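Local coordinates for dTDP-4-amino-4,6-dideoxyglucose formyltransferase (Shewanella sp. FDAARGOS_354, PDB 6V2T), which probably transfers a formyl group from a folate cofactor to the 4-amino group of dTDP-4-amino-4,6-dideoxyglucose, a sugar destined for the O-antigen of lipopolysaccharide, at residues L27-N32 against R58-N63; V95-C100 against C114-P119. One frame throughout, in Å; residues are numbered along the deposited sequence.

Contact 1: residues L27-N32 against R58-N63; sequences LIVSDN and RYSAIN. With 0FX (dTDP-4-amino-4,6-dideoxyglucose), chain G.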
ATOM      1  N   LEU B  27      23.237  31.366  -9.135  1.00 36.63           N
ATOM      2  CA  LEU B  27      22.539  31.036  -7.873  1.00 33.54           C
ATOM      3  C   LEU B  27      21.545  29.890  -8.116  1.00 37.97           C
ATOM      4  O   LEU B  27      20.604  30.019  -8.946  1.00 34.21           O
ATOM      5  CB  LEU B  27      21.854  32.266  -7.277  1.00 33.33           C
ATOM      6  CG  LEU B  27      20.963  31.966  -6.069  1.00 37.20           C
ATOM      7  CD1 LEU B  27      21.818  31.543  -4.875  1.00 40.80           C
ATOM      8  CD2 LEU B  27      20.102  33.167  -5.712  1.00 31.61           C
ATOM      9  N   ILE B  28      21.708  28.796  -7.373  1.00 34.40           N
ATOM     10  CA  ILE B  28      20.762  27.656  -7.424  1.00 34.84           C
ATOM     11  C   ILE B  28      19.922  27.710  -6.152  1.00 38.23           C
ATOM     12  O   ILE B  28      20.491  27.662  -5.037  1.00 37.36           O
ATOM     13  CB  ILE B  28      21.529  26.356  -7.706  1.00 35.36           C
ATOM     14  CG1 ILE B  28      22.208  26.458  -9.079  1.00 38.12           C
ATOM     15  CG2 ILE B  28      20.614  25.145  -7.627  1.00 32.68           C
ATOM     16  CD1 ILE B  28      23.266  25.437  -9.294  1.00 47.40           C
ATOM     17  N   VAL B  29      18.617  27.962  -6.326  1.00 36.68           N
ATOM     18  CA  VAL B  29      17.626  27.972  -5.221  1.00 33.84           C
ATOM     19  C   VAL B  29      16.812  26.693  -5.332  1.00 36.18           C
ATOM     20  O   VAL B  29      16.192  26.445  -6.385  1.00 29.74           O
ATOM     21  CB  VAL B  29      16.698  29.191  -5.229  1.00 39.76           C
ATOM     22  CG1 VAL B  29      15.852  29.240  -3.965  1.00 39.59           C
ATOM     23  CG2 VAL B  29      17.462  30.485  -5.399  1.00 39.40           C
ATOM     24  N   SER B  30      16.796  25.914  -4.269  1.00 37.88           N
ATOM     25  CA  SER B  30      16.259  24.543  -4.312  1.00 40.14           C
ATOM     26  C   SER B  30      15.804  24.078  -2.928  1.00 40.02           C
ATOM     27  O   SER B  30      16.526  24.323  -1.933  1.00 35.40           O
ATOM     28  CB  SER B  30      17.287  23.618  -4.845  1.00 39.72           C
ATOM     29  OG  SER B  30      16.739  22.317  -4.926  1.00 42.56           O
ATOM     30  N   ASP B  31      14.692  23.353  -2.899  1.00 41.42           N
ATOM     31  CA  ASP B  31      14.128  22.750  -1.660  1.00 42.54           C
ATOM     32  C   ASP B  31      14.049  21.228  -1.818  1.00 44.44           C
ATOM     33  O   ASP B  31      13.256  20.623  -1.087  1.00 45.22           O
ATOM     34  CB  ASP B  31      12.787  23.410  -1.349  1.00 38.93           C
ATOM     35  CG  ASP B  31      12.992  24.843  -0.896  1.00 39.30           C
ATOM     36  OD1 ASP B  31      13.710  25.053   0.121  1.00 41.13           O
ATOM     37  OD2 ASP B  31      12.492  25.733  -1.583  1.00 40.54           O
ATOM     38  N   ASN B  32      14.850  20.656  -2.726  1.00 42.36           N
ATOM     39  CA  ASN B  32      14.874  19.213  -3.093  1.00 43.18           C
ATOM     40  C   ASN B  32      16.311  18.689  -2.968  1.00 47.99           C
ATOM     41  O   ASN B  32      17.196  19.072  -3.792  1.00 38.73           O
ATOM     42  CB  ASN B  32      14.303  18.988  -4.493  1.00 46.98           C
ATOM     43  CG  ASN B  32      14.047  17.528  -4.821  1.00 48.40           C
ATOM     44  OD1 ASN B  32      14.902  16.855  -5.393  1.00 45.97           O
ATOM     45  ND2 ASN B  32      12.869  17.038  -4.473  1.00 44.40           N
ATOM     46  N   ARG B  58      21.205  27.736  -2.283  1.00 40.67           N
ATOM     47  CA  ARG B  58      20.366  28.232  -1.167  0.50 39.99           C
ATOM     48  C   ARG B  58      19.028  27.480  -1.189  1.00 42.85           C
ATOM     49  O   ARG B  58      18.601  27.017  -2.294  1.00 38.40           O
ATOM     50  CB  ARG B  58      20.172  29.748  -1.284  0.50 41.92           C
ATOM     51  CG  ARG B  58      21.464  30.553  -1.355  0.50 43.06           C
ATOM     52  CD  ARG B  58      22.197  30.659  -0.027  0.50 43.45           C
ATOM     53  NE  ARG B  58      23.316  31.586  -0.094  0.50 41.33           N
ATOM     54  CZ  ARG B  58      24.550  31.243  -0.420  0.50 39.39           C
ATOM     55  NH1 ARG B  58      25.504  32.157  -0.463  0.50 41.32           N
ATOM     56  NH2 ARG B  58      24.831  29.986  -0.690  0.50 40.15           N
ATOM     57  N   TYR B  59      18.393  27.335  -0.027  1.00 39.03           N
ATOM     58  CA  TYR B  59      17.036  26.742   0.079  1.00 43.96           C
ATOM     59  C   TYR B  59      16.086  27.868   0.468  1.00 39.60           C
ATOM     60  O   TYR B  59      16.562  28.972   0.786  1.00 36.07           O
ATOM     61  CB  TYR B  59      17.018  25.549   1.035  1.00 47.27           C
ATOM     62  CG  TYR B  59      17.278  25.929   2.466  1.00 50.86           C
ATOM     63  CD1 TYR B  59      16.282  26.501   3.233  1.00 50.24           C
ATOM     64  CD2 TYR B  59      18.520  25.733   3.050  1.00 54.86           C
ATOM     65  CE1 TYR B  59      16.501  26.871   4.549  1.00 55.94           C
ATOM     66  CE2 TYR B  59      18.751  26.078   4.372  1.00 54.01           C
ATOM     67  CZ  TYR B  59      17.739  26.657   5.122  1.00 54.70           C
ATOM     68  OH  TYR B  59      17.944  27.026   6.420  1.00 57.57           O
ATOM     69  N   SER B  60      14.778  27.610   0.369  1.00 44.23           N
ATOM     70  CA  SER B  60      13.721  28.634   0.546  1.00 44.11           C
ATOM     71  C   SER B  60      13.512  28.854   2.045  1.00 43.50           C
ATOM     72  O   SER B  60      13.561  27.870   2.797  1.00 44.96           O
ATOM     73  CB  SER B  60      12.412  28.252  -0.113  1.00 42.52           C
ATOM     74  OG  SER B  60      12.499  28.278  -1.528  1.00 54.77           O
ATOM     75  N   ALA B  61      13.248  30.099   2.435  1.00 49.80           N
ATOM     76  CA  ALA B  61      12.963  30.514   3.829  1.00 54.05           C
ATOM     77  C   ALA B  61      11.752  29.725   4.354  1.00 58.95           C
ATOM     78  O   ALA B  61      11.815  29.212   5.484  1.00 64.49           O
ATOM     79  CB  ALA B  61      12.722  32.010   3.852  1.00 55.08           C
ATOM     80  N   ILE B  62      10.723  29.573   3.518  1.00 59.16           N
ATOM     81  CA  ILE B  62       9.415  28.958   3.898  1.00 63.71           C
ATOM     82  C   ILE B  62       9.565  27.435   4.063  1.00 61.54           C
ATOM     83  O   ILE B  62       8.619  26.804   4.585  1.00 57.90           O
ATOM     84  CB  ILE B  62       8.329  29.359   2.877  1.00 63.23           C
ATOM     85  CG1 ILE B  62       6.923  29.152   3.450  1.00 75.52           C
ATOM     86  CG2 ILE B  62       8.521  28.644   1.547  1.00 60.12           C
ATOM     87  CD1 ILE B  62       5.880  30.118   2.922  1.00 78.94           C
ATOM     88  N   ASN B  63      10.707  26.863   3.659  1.00 55.15           N
ATOM     89  CA  ASN B  63      11.021  25.421   3.837  1.00 54.19           C
ATOM     90  C   ASN B  63      10.802  25.099   5.313  1.00 56.58           C
ATOM     91  O   ASN B  63      11.472  25.732   6.166  1.00 53.99           O
ATOM     92  CB  ASN B  63      12.432  25.037   3.364  1.00 50.80           C
ATOM     93  CG  ASN B  63      12.600  23.549   3.151  1.00 49.70           C
ATOM     94  OD1 ASN B  63      12.034  22.755   3.894  1.00 50.83           O
ATOM     95  ND2 ASN B  63      13.360  23.150   2.136  1.00 43.52           N
TER
HETATM   96  O4P 0FX G 301       8.686  18.041  -6.034  1.00 33.87           O
HETATM   97  P2  0FX G 301       9.219  18.607  -4.716  1.00 62.66           P
HETATM   98  O3P 0FX G 301      10.670  18.965  -4.783  1.00 58.71           O
HETATM   99  O1G 0FX G 301       8.399  19.939  -4.579  1.00 58.63           O
HETATM  100  C1G 0FX G 301       9.117  21.160  -4.411  1.00 61.00           C
HETATM  101  C2G 0FX G 301       8.386  21.895  -3.306  1.00 60.88           C
HETATM  102  O2G 0FX G 301       8.364  21.191  -2.050  1.00 53.31           O
HETATM  103  C3G 0FX G 301       6.956  22.087  -3.783  1.00 61.34           C
HETATM  104  O3G 0FX G 301       6.295  22.880  -2.785  1.00 54.85           O
HETATM  105  C4G 0FX G 301       6.906  22.730  -5.183  1.00 54.90           C
HETATM  106  N4A 0FX G 301       5.537  22.641  -5.700  1.00 57.78           N
HETATM  107  C5G 0FX G 301       7.813  22.082  -6.223  1.00 54.86           C
HETATM  108  C6G 0FX G 301       7.870  22.933  -7.509  1.00 52.99           C
HETATM  109  O5G 0FX G 301       9.112  21.912  -5.648  1.00 61.19           O
HETATM  110  OPP 0FX G 301       9.248  17.715  -3.271  1.00 38.73           O
HETATM  111  P   0FX G 301       7.835  17.563  -2.610  1.00 38.19           P
HETATM  112  O1P 0FX G 301       7.120  18.758  -2.186  1.00 34.96           O
HETATM  113  O2P 0FX G 301       8.046  16.772  -1.346  1.00 54.66           O
HETATM  114  O5  0FX G 301       6.870  16.599  -3.404  1.00 38.90           O
HETATM  115  C5  0FX G 301       7.360  15.455  -4.052  1.00 30.86           C
HETATM  116  C4  0FX G 301       6.162  14.523  -4.275  1.00 31.65           C
HETATM  117  O4  0FX G 301       5.669  13.987  -3.046  1.00 29.80           O
HETATM  118  C3  0FX G 301       4.921  15.213  -4.868  1.00 30.30           C
HETATM  119  O3  0FX G 301       5.020  15.388  -6.275  1.00 31.02           O
HETATM  120  C2  0FX G 301       3.735  14.324  -4.420  1.00 28.75           C
HETATM  121  C1  0FX G 301       4.300  13.763  -3.086  1.00 31.90           C
HETATM  122  N11 0FX G 301       3.676  14.447  -1.961  1.00 31.93           N
HETATM  123  C61 0FX G 301       4.285  15.455  -1.298  1.00 36.01           C
HETATM  124  C51 0FX G 301       3.636  16.046  -0.216  1.00 36.88           C
HETATM  125  C5A 0FX G 301       4.303  17.193   0.537  1.00 38.83           C
HETATM  126  C21 0FX G 301       2.467  14.005  -1.591  1.00 31.10           C
HETATM  127  O21 0FX G 301       1.893  12.993  -2.289  1.00 32.29           O
HETATM  128  N31 0FX G 301       1.796  14.563  -0.554  1.00 32.12           N
HETATM  129  C41 0FX G 301       2.366  15.579   0.145  1.00 36.60           C
HETATM  130  O41 0FX G 301       1.651  16.160   1.153  1.00 34.61           O
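The first beta-alpha-beta unit of the formyltransferase domain, strand 24-30, helix 33-45 and strand 53-60, brings its two parallel strands together here, with Val29 in register with Arg58. The backbone bonds straddle Val29: Arg58 N donates to Ile28 O at 2.8 Å, and Ser30 N to Arg58 O at 2.9 Å. Beside this ladder the CD1 methyl of Leu27 rests on Arg58 CG (3.7 Å), the two side chains crossing at about a right angle.

Past the strands, Asp31 takes over. Its carboxylate spans the type I turn Ser60-Asn63, gripping both ends of it. OD1 accepts two bonds: Ser60 N, 2.8 Å away, comes from the syn side close to the carboxylate plane, whereas Asn63 ND2, also at 2.8 Å, comes from the anti side, 32° out of that plane. OD2 uses its syn lone pair for Ser60 OG at a short 2.5 Å and also accepts from the backbone N of Lys101. With CG anti to the carbonyl carbon and beside the backbone N (chi1 -70°), the carboxylate of Asp31 reaches the turn. Four donors thus share this buried carboxylate, which fixes its rotation and probably stabilises its negative charge.

Asn32 turns the other way. Its OD1 caps Leu35 N at the start of helix 33-45, while ND2 reaches phosphate oxygen O3P of the dTDP-sugar at 2.9 Å. A ligand site at the C-terminal ends of parallel strands, by the N-terminus of the following helix, is typical of Rossmann-like alpha/beta folds.

Contact 2: residues V95-C100 against C114-P119; sequences VVSAHC and CINIHP. With 0FX (dTDP-4-amino-4,6-dideoxyglucose), chain G; FOL (folic acid), chain H.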
ATOM      1  N   VAL B  95      19.834  32.920 -12.150  1.00 31.46           N
ATOM      2  CA  VAL B  95      19.206  32.158 -11.039  1.00 34.14           C
ATOM      3  C   VAL B  95      18.493  30.948 -11.633  1.00 33.52           C
ATOM      4  O   VAL B  95      17.731  31.144 -12.605  1.00 31.92           O
ATOM      5  CB  VAL B  95      18.249  33.016 -10.195  1.00 33.64           C
ATOM      6  CG1 VAL B  95      17.694  32.219  -9.022  1.00 34.84           C
ATOM      7  CG2 VAL B  95      18.922  34.276  -9.713  1.00 31.39           C
ATOM      8  N   VAL B  96      18.729  29.771 -11.045  1.00 31.07           N
ATOM      9  CA  VAL B  96      18.045  28.492 -11.386  1.00 33.90           C
ATOM     10  C   VAL B  96      17.205  28.044 -10.185  1.00 36.79           C
ATOM     11  O   VAL B  96      17.749  27.785  -9.096  1.00 35.06           O
ATOM     12  CB  VAL B  96      19.018  27.398 -11.855  1.00 35.92           C
ATOM     13  CG1 VAL B  96      18.272  26.111 -12.141  1.00 36.76           C
ATOM     14  CG2 VAL B  96      19.819  27.834 -13.072  1.00 34.41           C
ATOM     15  N   SER B  97      15.893  27.986 -10.393  1.00 30.59           N
ATOM     16  CA  SER B  97      14.937  27.394  -9.447  1.00 29.35           C
ATOM     17  C   SER B  97      14.913  25.894  -9.697  1.00 29.40           C
ATOM     18  O   SER B  97      14.514  25.483 -10.796  1.00 28.40           O
ATOM     19  CB  SER B  97      13.567  27.976  -9.619  1.00 28.77           C
ATOM     20  OG  SER B  97      12.638  27.101  -9.031  1.00 31.73           O
ATOM     21  N   ALA B  98      15.328  25.116  -8.718  1.00 31.92           N
ATOM     22  CA  ALA B  98      15.320  23.641  -8.774  1.00 34.99           C
ATOM     23  C   ALA B  98      14.344  23.148  -7.705  1.00 34.16           C
ATOM     24  O   ALA B  98      14.776  22.872  -6.563  1.00 36.59           O
ATOM     25  CB  ALA B  98      16.722  23.108  -8.598  1.00 36.32           C
ATOM     26  N   HIS B  99      13.063  23.055  -8.060  1.00 33.58           N
ATOM     27  CA  HIS B  99      11.990  22.688  -7.101  1.00 37.64           C
ATOM     28  C   HIS B  99      12.052  23.687  -5.937  1.00 37.17           C
ATOM     29  O   HIS B  99      12.217  23.273  -4.802  1.00 38.07           O
ATOM     30  CB  HIS B  99      12.154  21.235  -6.657  1.00 35.98           C
ATOM     31  CG  HIS B  99      11.944  20.222  -7.735  1.00 32.66           C
ATOM     32  ND1 HIS B  99      11.403  18.989  -7.473  1.00 31.59           N
ATOM     33  CD2 HIS B  99      12.194  20.254  -9.060  1.00 32.26           C
ATOM     34  CE1 HIS B  99      11.350  18.288  -8.596  1.00 37.35           C
ATOM     35  NE2 HIS B  99      11.829  19.052  -9.592  1.00 32.06           N
ATOM     36  N   CYS B 100      11.981  24.977  -6.255  1.00 44.29           N
ATOM     37  CA  CYS B 100      11.958  26.097  -5.288  1.00 43.55           C
ATOM     38  C   CYS B 100      10.533  26.276  -4.763  1.00 45.96           C
ATOM     39  O   CYS B 100       9.636  26.474  -5.610  1.00 45.88           O
ATOM     40  CB  CYS B 100      12.411  27.381  -5.959  1.00 41.40           C
ATOM     41  SG  CYS B 100      12.456  28.779  -4.826  1.00 44.20           S
ATOM     42  N   CYS B 114      16.122  34.173 -14.995  1.00 28.25           N
ATOM     43  CA  CYS B 114      15.690  33.118 -14.038  1.00 28.29           C
ATOM     44  C   CYS B 114      15.174  31.909 -14.822  1.00 32.28           C
ATOM     45  O   CYS B 114      14.372  32.104 -15.747  1.00 29.15           O
ATOM     46  CB  CYS B 114      14.646  33.659 -13.076  1.00 31.89           C
ATOM     47  SG  CYS B 114      15.280  34.974 -12.002  1.00 32.15           S
ATOM     48  N   ILE B 115      15.635  30.706 -14.470  1.00 28.37           N
ATOM     49  CA  ILE B 115      15.262  29.432 -15.140  1.00 29.46           C
ATOM     50  C   ILE B 115      14.761  28.439 -14.094  1.00 30.46           C
ATOM     51  O   ILE B 115      15.454  28.227 -13.075  1.00 29.39           O
ATOM     52  CB  ILE B 115      16.452  28.885 -15.955  1.00 27.22           C
ATOM     53  CG1 ILE B 115      16.824  29.853 -17.078  1.00 28.30           C
ATOM     54  CG2 ILE B 115      16.132  27.492 -16.462  1.00 27.34           C
ATOM     55  CD1 ILE B 115      18.024  29.448 -17.960  1.00 28.89           C
ATOM     56  N   ASN B 116      13.618  27.809 -14.372  1.00 28.98           N
ATOM     57  CA  ASN B 116      12.935  26.858 -13.463  1.00 26.44           C
ATOM     58  C   ASN B 116      13.096  25.447 -14.010  1.00 28.11           C
ATOM     59  O   ASN B 116      12.982  25.215 -15.262  1.00 24.92           O
ATOM     60  CB  ASN B 116      11.462  27.218 -13.236  1.00 27.29           C
ATOM     61  CG  ASN B 116      10.738  26.310 -12.253  1.00 28.28           C
ATOM     62  OD1 ASN B 116       9.692  25.752 -12.568  1.00 33.59           O
ATOM     63  ND2 ASN B 116      11.248  26.155 -11.051  1.00 25.30           N
ATOM     64  N   ILE B 117      13.366  24.523 -13.105  1.00 27.77           N
ATOM     65  CA  ILE B 117      13.311  23.069 -13.392  1.00 27.77           C
ATOM     66  C   ILE B 117      12.011  22.538 -12.786  1.00 28.36           C
ATOM     67  O   ILE B 117      11.886  22.471 -11.550  1.00 27.61           O
ATOM     68  CB  ILE B 117      14.575  22.387 -12.832  1.00 29.43           C
ATOM     69  CG1 ILE B 117      15.839  23.082 -13.318  1.00 33.48           C
ATOM     70  CG2 ILE B 117      14.587  20.909 -13.212  1.00 32.81           C
ATOM     71  CD1 ILE B 117      17.075  22.661 -12.562  1.00 41.57           C
ATOM     72  N   HIS B 118      11.035  22.229 -13.627  1.00 25.23           N
ATOM     73  CA  HIS B 118       9.654  21.878 -13.206  1.00 26.93           C
ATOM     74  C   HIS B 118       9.395  20.409 -13.508  1.00 25.66           C
ATOM     75  O   HIS B 118       9.555  19.964 -14.649  1.00 25.26           O
ATOM     76  CB  HIS B 118       8.645  22.787 -13.928  1.00 24.72           C
ATOM     77  CG  HIS B 118       7.207  22.439 -13.719  1.00 26.07           C
ATOM     78  ND1 HIS B 118       6.581  22.581 -12.491  1.00 24.60           N
ATOM     79  CD2 HIS B 118       6.247  22.087 -14.588  1.00 25.84           C
ATOM     80  CE1 HIS B 118       5.313  22.256 -12.614  1.00 28.83           C
ATOM     81  NE2 HIS B 118       5.090  21.910 -13.890  1.00 25.08           N
ATOM     82  N   PRO B 119       8.867  19.661 -12.519  1.00 27.38           N
ATOM     83  CA  PRO B 119       8.509  18.258 -12.704  1.00 26.71           C
ATOM     84  C   PRO B 119       7.119  18.022 -13.312  1.00 26.84           C
ATOM     85  O   PRO B 119       6.419  17.149 -12.856  1.00 27.72           O
ATOM     86  CB  PRO B 119       8.640  17.728 -11.284  1.00 25.72           C
ATOM     87  CG  PRO B 119       8.154  18.879 -10.420  1.00 27.91           C
ATOM     88  CD  PRO B 119       8.719  20.105 -11.111  1.00 27.35           C
TER
HETATM   89  O4P 0FX G 301       8.686  18.041  -6.034  1.00 33.87           O
HETATM   90  P2  0FX G 301       9.219  18.607  -4.716  1.00 62.66           P
HETATM   91  O3P 0FX G 301      10.670  18.965  -4.783  1.00 58.71           O
HETATM   92  O1G 0FX G 301       8.399  19.939  -4.579  1.00 58.63           O
HETATM   93  C1G 0FX G 301       9.117  21.160  -4.411  1.00 61.00           C
HETATM   94  C2G 0FX G 301       8.386  21.895  -3.306  1.00 60.88           C
HETATM   95  O2G 0FX G 301       8.364  21.191  -2.050  1.00 53.31           O
HETATM   96  C3G 0FX G 301       6.956  22.087  -3.783  1.00 61.34           C
HETATM   97  O3G 0FX G 301       6.295  22.880  -2.785  1.00 54.85           O
HETATM   98  C4G 0FX G 301       6.906  22.730  -5.183  1.00 54.90           C
HETATM   99  N4A 0FX G 301       5.537  22.641  -5.700  1.00 57.78           N
HETATM  100  C5G 0FX G 301       7.813  22.082  -6.223  1.00 54.86           C
HETATM  101  C6G 0FX G 301       7.870  22.933  -7.509  1.00 52.99           C
HETATM  102  O5G 0FX G 301       9.112  21.912  -5.648  1.00 61.19           O
HETATM  103  OPP 0FX G 301       9.248  17.715  -3.271  1.00 38.73           O
HETATM  104  P   0FX G 301       7.835  17.563  -2.610  1.00 38.19           P
HETATM  105  O1P 0FX G 301       7.120  18.758  -2.186  1.00 34.96           O
HETATM  106  O2P 0FX G 301       8.046  16.772  -1.346  1.00 54.66           O
HETATM  107  O5  0FX G 301       6.870  16.599  -3.404  1.00 38.90           O
HETATM  108  C5  0FX G 301       7.360  15.455  -4.052  1.00 30.86           C
HETATM  109  C4  0FX G 301       6.162  14.523  -4.275  1.00 31.65           C
HETATM  110  O4  0FX G 301       5.669  13.987  -3.046  1.00 29.80           O
HETATM  111  C3  0FX G 301       4.921  15.213  -4.868  1.00 30.30           C
HETATM  112  O3  0FX G 301       5.020  15.388  -6.275  1.00 31.02           O
HETATM  113  C2  0FX G 301       3.735  14.324  -4.420  1.00 28.75           C
HETATM  114  C1  0FX G 301       4.300  13.763  -3.086  1.00 31.90           C
HETATM  115  N11 0FX G 301       3.676  14.447  -1.961  1.00 31.93           N
HETATM  116  C61 0FX G 301       4.285  15.455  -1.298  1.00 36.01           C
HETATM  117  C51 0FX G 301       3.636  16.046  -0.216  1.00 36.88           C
HETATM  118  C5A 0FX G 301       4.303  17.193   0.537  1.00 38.83           C
HETATM  119  C21 0FX G 301       2.467  14.005  -1.591  1.00 31.10           C
HETATM  120  O21 0FX G 301       1.893  12.993  -2.289  1.00 32.29           O
HETATM  121  N31 0FX G 301       1.796  14.563  -0.554  1.00 32.12           N
HETATM  122  C41 0FX G 301       2.366  15.579   0.145  1.00 36.60           C
HETATM  123  O41 0FX G 301       1.651  16.160   1.153  1.00 34.61           O
HETATM  124  N1  FOL H 302       8.292  31.848  -9.617  1.00 29.35           N
HETATM  125  C2  FOL H 302       7.807  32.470 -10.703  1.00 27.92           C
HETATM  126  NA2 FOL H 302       7.598  33.782 -10.672  1.00 30.05           N
HETATM  127  N3  FOL H 302       7.564  31.784 -11.861  1.00 28.68           N
HETATM  128  C4  FOL H 302       7.747  30.456 -11.907  1.00 27.16           C
HETATM  129  O4  FOL H 302       7.495  29.912 -13.014  1.00 29.32           O
HETATM  130  C4A FOL H 302       8.250  29.793 -10.790  1.00 25.91           C
HETATM  131  N5  FOL H 302       8.431  28.473 -10.752  1.00 29.33           N
HETATM  132  C6  FOL H 302       8.583  27.719  -9.503  1.00 33.80           C
HETATM  133  C7  FOL H 302       9.400  28.593  -8.533  1.00 31.58           C
HETATM  134  N8  FOL H 302       8.983  29.969  -8.519  1.00 30.05           N
HETATM  135  C8A FOL H 302       8.513  30.542  -9.638  1.00 27.91           C
HETATM  136  C9  FOL H 302       7.235  27.073  -9.008  1.00 39.78           C
HETATM  137  N10 FOL H 302       7.131  27.004  -7.548  1.00 40.65           N
HETATM  138  C11 FOL H 302       3.742  27.772  -5.174  1.00 48.63           C
HETATM  139  C12 FOL H 302       4.982  27.462  -4.611  1.00 52.78           C
HETATM  140  C13 FOL H 302       6.091  27.196  -5.421  1.00 49.49           C
HETATM  141  C14 FOL H 302       6.008  27.254  -6.797  1.00 42.59           C
HETATM  142  C15 FOL H 302       4.779  27.590  -7.355  1.00 51.28           C
HETATM  143  C16 FOL H 302       3.660  27.846  -6.558  1.00 52.89           C
HETATM  144  C   FOL H 302       2.551  28.088  -4.300  1.00 46.04           C
HETATM  145  O   FOL H 302       2.798  28.426  -3.164  1.00 51.50           O
HETATM  146  N   FOL H 302       1.289  28.094  -4.738  1.00 39.73           N
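Three backbone hydrogen bonds pair Val95-Ala98 with Cys114-Ile117: Ile115 N to Val95 O, Ser97 N to Ile115 O and Ile117 N to Ser97 O, all between 2.7 and 2.8 Å. The strands run parallel, their short axes only 16° apart, and CA-H...O contacts such as Val96 CA to Ile115 O fill in between the N-H bonds.

Apolar contacts line the face carrying Val96, Ala98 and Ile117. CD1 of Ile117 lies 3.7 Å from Val96 CG1 and also meets Ala98 CB, and helices 33-45 and 171-194 pack over this side. These are neighbouring strands of the mixed central sheet, linked through helix 106-109 in a beta-alpha-beta unit whose C-terminal ends reach both ligands.

On the face of Val95, Cys114, Ser97 and Asn116, the last two form a polar pair. Asn116, its CG anti to the backbone N (chi1 -177°), brings ND2 to Ser97 OG at 2.6 Å, a poorly angled and weak bond, while OD1 is hydrogen-bonded to His146 NE2; the amide lies against the folate, ND2 being 3.5 Å from its C6.

Further ligand contacts come from the loop after Ala98. His99 donates from ND1 to O3P of the dTDP-sugar at 2.8 Å, in the plane of the ring. O3P at ND1 and Glu182 at NE2 hold the imidazole through both nitrogens; Pro119 CD packs obliquely against it, 3.6 Å from His99 NE2. Cys100 O accepts a hydrogen bond from N10 of the folic acid.

Overall arrangement
Contacts 1 and 2, their centres 10 Å apart, follow one another along the chain but lie side by side in one sheet, where strands 24-30 and 94-98 are neighbours. The seam between them includes Val29 O with Ala98 N at 2.8 Å and Ser30 OG with Ala98 O at 2.6 Å, both probable hydrogen bonds. Cys100 SG also packs against Val29 CG1 (3.5 Å). Beyond this seam the two loops converge on the dTDP-sugar: one phosphate oxygen, O3P, is shared by Asn32 from contact 1 and His99 from contact 2. Folic acid is touched by contact 2, whereas in contact 1 the side chain of Ser60 is about 8 Å from the bound folic acid.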